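Long-range contact in similar to hydroxylamine oxidoreductase (Kuenenia stuttgartiensis, PDB 6H5L), which is a multi-heme c-type cytochrome of the hydroxylamine oxidoreductase family and probably acts as a reductase in a 60-heme electron-transfer complex: residues Q381-D386 / R497-A502. Residues are numbered along the deposited sequence; the frame is centred on the assembly and turned at random.
Sequences QKIVED and RIQAEA
Ile383 of helix 356-389 packs against Ile498, Gln499 and Ala502 of helix 480-513. The two long helices belong to the C-terminal helical bundle of this multi-heme protein. They run nearly parallel, with segment axes 10.1 Å apart and inclined by 19°. The contact across the two segments is apolar and built from side-chain methyls and methylenes.

Ile383 sends its two branches to different partners. With chi1 at -66°, CG1 lies beside the backbone N and anti to the carbonyl carbon, which puts CG2 anti to the N. This CG2 methyl meets Ala502 CB at 3.7 Å and Ile498 CG2 at 3.8 Å. On the other branch, chi2 at 168° extends CD1 toward Gln499. The side chains of Ile383 and Ile498 cross obliquely. Val384 adds a looser touch from its CG2 to the same Ile498 methyl at 4.2 Å, with the two side chains at about a right angle. Ile498 CG2, anti to its own backbone N, is the one methyl of Ile498 that meets both Ile383 CG2 and Val384 CG2. Ile498 also packs on Ile456 and Met459 of helix 455-476, which joins a third helix to the pair.

Helix 480-513 also lies at the interface between copies of the protein: Glu501 OE2 forms a salt bridge with Arg504 NH1 of a third subunit. Gln499 offers only its aliphatic part to Ile383. Its OE1 accepts hydrogen bonds from Asp451 N and Gln448 NE2 of a second subunit, while its CG methylene meets Ile383 CD1 at 4.0 Å.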
# COMPACT_ATOMS: atom_id res chain seq x y z
N GLN A 381 -51.76 39.34 24.00
CA GLN A 381 -52.99 39.38 23.22
C GLN A 381 -54.13 40.03 23.99
O GLN A 381 -55.00 40.66 23.39
CB GLN A 381 -53.38 37.97 22.78
CG GLN A 381 -54.51 37.93 21.76
CD GLN A 381 -54.75 36.54 21.20
OE1 GLN A 381 -53.81 35.79 20.93
NE2 GLN A 381 -56.02 36.19 21.03
N LYS A 382 -54.13 39.90 25.32
CA LYS A 382 -55.14 40.57 26.13
C LYS A 382 -55.02 42.08 26.01
O LYS A 382 -56.03 42.79 25.94
CB LYS A 382 -55.01 40.14 27.59
CG LYS A 382 -56.09 40.70 28.51
CD LYS A 382 -57.46 40.12 28.17
CE LYS A 382 -58.49 40.45 29.25
NZ LYS A 382 -58.74 41.91 29.36
N ILE A 383 -53.79 42.60 25.99
CA ILE A 383 -53.57 44.04 25.88
C ILE A 383 -54.09 44.55 24.54
O ILE A 383 -54.75 45.59 24.47
CB ILE A 383 -52.08 44.37 26.07
CG1 ILE A 383 -51.65 44.03 27.50
CG2 ILE A 383 -51.81 45.82 25.74
CD1 ILE A 383 -50.16 44.06 27.71
N VAL A 384 -53.79 43.83 23.46
CA VAL A 384 -54.22 44.26 22.13
C VAL A 384 -55.73 44.22 22.01
O VAL A 384 -56.35 45.12 21.43
CB VAL A 384 -53.54 43.40 21.05
CG1 VAL A 384 -53.98 43.84 19.66
CG2 VAL A 384 -52.03 43.47 21.18
N GLU A 385 -56.36 43.17 22.55
CA GLU A 385 -57.81 43.03 22.40
C GLU A 385 -58.57 44.02 23.27
O GLU A 385 -59.67 44.44 22.90
CB GLU A 385 -58.23 41.60 22.73
CG GLU A 385 -57.76 40.57 21.70
CD GLU A 385 -58.17 39.16 22.06
OE1 GLU A 385 -58.04 38.27 21.19
OE2 GLU A 385 -58.62 38.94 23.20
N ASP A 386 -58.01 44.41 24.42
CA ASP A 386 -58.66 45.42 25.24
C ASP A 386 -58.69 46.77 24.53
O ASP A 386 -59.68 47.50 24.62
CB ASP A 386 -57.96 45.54 26.59
CG ASP A 386 -58.21 44.35 27.49
OD1 ASP A 386 -58.94 43.43 27.07
OD2 ASP A 386 -57.67 44.33 28.62
N ARG A 497 -42.84 47.03 23.66
CA ARG A 497 -43.40 47.87 22.61
C ARG A 497 -44.92 47.85 22.64
O ARG A 497 -45.56 48.87 22.36
CB ARG A 497 -42.89 47.41 21.24
CG ARG A 497 -41.38 47.47 21.06
CD ARG A 497 -41.01 47.02 19.65
NE ARG A 497 -39.58 47.17 19.37
CZ ARG A 497 -38.71 46.17 19.42
NH1 ARG A 497 -39.10 44.94 19.74
NH2 ARG A 497 -37.43 46.39 19.14
N ILE A 498 -45.52 46.71 22.98
CA ILE A 498 -46.97 46.61 23.00
C ILE A 498 -47.55 47.45 24.13
O ILE A 498 -48.57 48.13 23.95
CB ILE A 498 -47.40 45.13 23.11
CG1 ILE A 498 -47.07 44.39 21.82
CG2 ILE A 498 -48.89 45.02 23.42
CD1 ILE A 498 -47.26 42.89 21.91
N GLN A 499 -46.91 47.44 25.30
CA GLN A 499 -47.41 48.23 26.42
C GLN A 499 -47.26 49.72 26.14
O GLN A 499 -48.17 50.51 26.45
CB GLN A 499 -46.67 47.85 27.71
CG GLN A 499 -46.98 46.45 28.21
CD GLN A 499 -46.32 46.16 29.54
OE1 GLN A 499 -45.61 47.00 30.09
NE2 GLN A 499 -46.54 44.95 30.06
N ALA A 500 -46.12 50.13 25.57
CA ALA A 500 -45.92 51.54 25.26
C ALA A 500 -46.92 52.02 24.21
O ALA A 500 -47.41 53.15 24.29
CB ALA A 500 -44.49 51.77 24.78
N GLU A 501 -47.23 51.17 23.23
CA GLU A 501 -48.20 51.55 22.21
C GLU A 501 -49.61 51.60 22.78
O GLU A 501 -50.39 52.49 22.45
CB GLU A 501 -48.12 50.59 21.03
CG GLU A 501 -49.08 50.90 19.89
CD GLU A 501 -48.69 52.12 19.09
OE1 GLU A 501 -47.65 52.75 19.40
OE2 GLU A 501 -49.42 52.46 18.13
N ALA A 502 -49.96 50.64 23.64
CA ALA A 502 -51.26 50.67 24.30
C ALA A 502 -51.40 51.92 25.16
O ALA A 502 -52.44 52.60 25.12
CB ALA A 502 -51.46 49.42 25.14